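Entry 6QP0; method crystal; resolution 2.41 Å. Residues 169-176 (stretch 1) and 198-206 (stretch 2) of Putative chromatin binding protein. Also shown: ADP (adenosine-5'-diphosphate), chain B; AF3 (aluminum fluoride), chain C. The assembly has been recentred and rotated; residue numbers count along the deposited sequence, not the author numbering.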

# COMPACT_ATOMS: atom_id res chain seq x y z
N ASN A 169 15.80 0.06 7.12
CA ASN A 169 15.32 0.23 8.48
C ASN A 169 16.48 0.46 9.45
O ASN A 169 16.29 1.13 10.48
CB ASN A 169 14.51 -1.00 8.91
CG ASN A 169 13.67 -0.73 10.14
OD1 ASN A 169 12.59 -0.14 10.06
ND2 ASN A 169 14.16 -1.17 11.30
N GLU A 170 17.66 -0.07 9.15
CA GLU A 170 18.82 0.17 10.00
C GLU A 170 19.29 1.61 9.89
O GLU A 170 19.56 2.27 10.90
CB GLU A 170 19.95 -0.79 9.64
CG GLU A 170 19.61 -2.26 9.83
CD GLU A 170 19.25 -2.60 11.26
OE1 GLU A 170 19.79 -1.95 12.18
OE2 GLU A 170 18.43 -3.52 11.46
N ARG A 171 19.40 2.13 8.66
CA ARG A 171 19.82 3.51 8.48
C ARG A 171 18.82 4.48 9.11
O ARG A 171 19.22 5.53 9.63
CB ARG A 171 19.99 3.83 6.99
CG ARG A 171 20.80 2.80 6.22
NH1 ARG A 171 21.89 0.63 2.47
NH2 ARG A 171 23.27 1.54 4.04
N ARG A 172 17.53 4.14 9.08
CA ARG A 172 16.52 4.98 9.72
C ARG A 172 16.52 4.82 11.23
O ARG A 172 16.25 5.78 11.95
CB ARG A 172 15.15 4.67 9.13
CG ARG A 172 14.98 5.19 7.72
CD ARG A 172 13.64 4.81 7.11
NE ARG A 172 13.40 5.54 5.86
CZ ARG A 172 12.35 5.34 5.07
NH1 ARG A 172 11.44 4.43 5.38
NH2 ARG A 172 12.22 6.05 3.96
N LEU A 173 16.84 3.62 11.73
CA LEU A 173 17.08 3.46 13.16
C LEU A 173 18.32 4.24 13.58
O LEU A 173 18.33 4.89 14.64
CB LEU A 173 17.24 1.98 13.51
CG LEU A 173 15.96 1.16 13.65
CD1 LEU A 173 16.30 -0.31 13.80
CD2 LEU A 173 15.13 1.64 14.82
N GLU A 174 19.37 4.20 12.76
CA GLU A 174 20.58 4.97 13.05
C GLU A 174 20.27 6.47 13.09
O GLU A 174 20.74 7.18 13.99
CB GLU A 174 21.65 4.68 12.00
CG GLU A 174 22.20 3.26 12.05
CD GLU A 174 22.95 2.87 10.79
OE1 GLU A 174 23.06 3.71 9.87
OE2 GLU A 174 23.41 1.71 10.70
N ARG A 175 19.49 6.95 12.13
CA ARG A 175 19.16 8.38 12.04
C ARG A 175 18.18 8.74 13.15
O ARG A 175 16.97 8.90 12.94
CB ARG A 175 18.59 8.71 10.66
CG ARG A 175 18.24 10.17 10.47
N ARG A 176 18.72 8.88 14.36
CA ARG A 176 17.92 9.26 15.52
C ARG A 176 18.77 10.03 16.53
O ARG A 176 19.84 9.56 16.94
CB ARG A 176 17.30 8.03 16.18
CG ARG A 176 15.93 7.65 15.64
CD ARG A 176 15.41 6.39 16.31
NE ARG A 176 13.97 6.22 16.13
CZ ARG A 176 13.26 5.21 16.62
NH1 ARG A 176 13.85 4.26 17.33
NH2 ARG A 176 11.95 5.15 16.41
PB ADP B . 8.31 2.39 2.88
O1B ADP B . 7.54 3.67 3.13
O2B ADP B . 8.54 1.68 4.18
O3B ADP B . 7.52 1.49 1.96
PA ADP B . 10.17 4.13 1.43
O1A ADP B . 10.02 5.29 2.38
O2A ADP B . 9.26 4.32 0.23
O3A ADP B . 9.78 2.73 2.21
O5' ADP B . 11.75 4.02 0.95
C5' ADP B . 12.69 3.53 1.88
C4' ADP B . 13.98 3.97 1.57
O4' ADP B . 14.54 3.16 0.43
C3' ADP B . 13.96 5.49 1.07
O3' ADP B . 15.18 6.21 1.55
C2' ADP B . 13.95 5.42 -0.17
O2' ADP B . 14.75 6.54 -0.73
C1' ADP B . 14.65 3.97 -0.59
N9 ADP B . 13.94 3.42 -1.69
C8 ADP B . 12.68 3.00 -1.83
N7 ADP B . 12.55 2.58 -3.10
C5 ADP B . 13.73 2.76 -3.72
C6 ADP B . 14.14 2.50 -5.01
N6 ADP B . 13.84 2.00 -6.35
N1 ADP B . 15.38 2.76 -5.38
C2 ADP B . 16.26 3.29 -4.49
N3 ADP B . 15.86 3.55 -3.22
C4 ADP B . 14.60 3.28 -2.84
AL AF3 C . 7.16 2.58 5.63
F1 AF3 C . 5.96 3.42 4.75
F2 AF3 C . 8.54 3.42 6.19
F3 AF3 C . 7.23 0.88 5.54
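Stretch 2 198-206: SDEEPYERS

Stretch 1 is the last part of a helix, helical from Asn169 to Glu174, with Leu173 N bonded to Asn169 O at 2.8 Å; Arg175 is the first residue to leave helical phi/psi. Stretch 2 is loop up to Glu204; from Glu201 to Glu204 it is extended, with psi between 127° and 161°, and it turns helical at Arg205, with Glu204 at the N-cap position. The backbones come nearest at Arg172 and Pro202, whose CA atoms are 5.2 Å apart.

Pro202 suits this close approach: its compact ring has no NH to satisfy, and its CB lies 3.7 Å from Leu173 CD2. Beside it, Asn169 uses both ends of its amide to hold the backbone of Tyr203, accepting from Tyr203 N through OD1 (2.9 Å) and donating from ND2 to Tyr203 O (3.1 Å). The Tyr203 side chain reaches the aluminum fluoride, its OH donating a very short hydrogen bond to AF3 F3 at 2.3 Å. Arg172, long and charged, passes Glu200 and donates from NH2 to ADP O1A at 2.8 Å.

Charge pairs complete the contact. Glu170 OE1 receives Arg205 NH1 at 2.8 Å, while Leu173 CD1 packs 3.3 Å from Arg205 CG. Arg176 lays its guanidinium over Pro202 CG and makes two longer salt bridges, Arg176 NH2 to Glu201 OE2 (3.4 Å) and Arg176 NH1 to Glu204 OE2 (3.5 Å), whose hydrogen bonds are weak.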

# COMPACT_ATOMS: atom_id res chain seq x y z
N SER A 198 5.44 10.02 10.26
CA SER A 198 6.43 10.29 9.23
C SER A 198 6.51 9.15 8.22
O SER A 198 6.11 8.01 8.49
CB SER A 198 7.81 10.50 9.87
OG SER A 198 8.80 10.76 8.89
N ASP A 199 7.03 9.48 7.04
CA ASP A 199 7.32 8.50 6.00
C ASP A 199 8.70 7.88 6.15
O ASP A 199 9.05 6.98 5.37
CB ASP A 199 7.20 9.15 4.62
CG ASP A 199 5.76 9.35 4.19
OD1 ASP A 199 4.88 8.62 4.69
OD2 ASP A 199 5.51 10.22 3.33
N GLU A 200 9.51 8.34 7.11
CA GLU A 200 10.84 7.80 7.34
C GLU A 200 11.08 7.45 8.81
O GLU A 200 12.23 7.39 9.25
CB GLU A 200 11.92 8.77 6.84
CG GLU A 200 11.45 10.22 6.69
CD GLU A 200 10.80 10.50 5.34
OE1 GLU A 200 11.25 9.91 4.33
OE2 GLU A 200 9.85 11.30 5.30
N GLU A 201 10.02 7.22 9.58
CA GLU A 201 10.17 6.74 10.95
C GLU A 201 10.48 5.25 10.93
O GLU A 201 9.74 4.48 10.30
CB GLU A 201 8.90 7.01 11.75
CG GLU A 201 9.08 7.92 12.96
CD GLU A 201 9.78 7.24 14.12
OE1 GLU A 201 10.80 7.78 14.60
OE2 GLU A 201 9.32 6.16 14.54
N PRO A 202 11.55 4.80 11.58
CA PRO A 202 11.90 3.38 11.52
C PRO A 202 11.00 2.52 12.38
O PRO A 202 10.31 2.99 13.29
CB PRO A 202 13.34 3.36 12.04
CG PRO A 202 13.39 4.50 13.00
CD PRO A 202 12.49 5.57 12.41
N TYR A 203 11.00 1.23 12.06
CA TYR A 203 10.37 0.23 12.90
C TYR A 203 11.37 -0.25 13.95
O TYR A 203 12.59 -0.19 13.74
CB TYR A 203 9.91 -0.98 12.08
CG TYR A 203 9.02 -0.68 10.89
CD1 TYR A 203 9.51 0.02 9.79
CD2 TYR A 203 7.71 -1.13 10.85
CE1 TYR A 203 8.70 0.28 8.69
CE2 TYR A 203 6.90 -0.87 9.76
CZ TYR A 203 7.40 -0.17 8.69
OH TYR A 203 6.58 0.07 7.61
N GLU A 204 10.86 -0.74 15.07
CA GLU A 204 11.71 -1.47 16.01
C GLU A 204 12.12 -2.79 15.36
O GLU A 204 11.30 -3.45 14.71
CB GLU A 204 10.97 -1.71 17.32
CG GLU A 204 10.56 -0.43 18.05
CD GLU A 204 11.74 0.46 18.38
OE1 GLU A 204 12.76 -0.07 18.85
OE2 GLU A 204 11.66 1.68 18.14
N ARG A 205 13.39 -3.16 15.52
CA ARG A 205 13.89 -4.33 14.80
C ARG A 205 13.07 -5.59 15.11
O ARG A 205 12.98 -6.48 14.27
CB ARG A 205 15.37 -4.56 15.13
CG ARG A 205 16.31 -3.56 14.46
CD ARG A 205 17.76 -4.03 14.46
NE ARG A 205 18.43 -3.79 15.74
CZ ARG A 205 19.39 -2.88 15.93
NH1 ARG A 205 19.80 -2.11 14.93
NH2 ARG A 205 19.93 -2.74 17.13
N SER A 206 12.47 -5.67 16.30
CA SER A 206 11.55 -6.77 16.60
C SER A 206 10.31 -6.69 15.73
O SER A 206 9.91 -7.69 15.10
CB SER A 206 11.18 -6.75 18.08
OG SER A 206 10.29 -7.81 18.42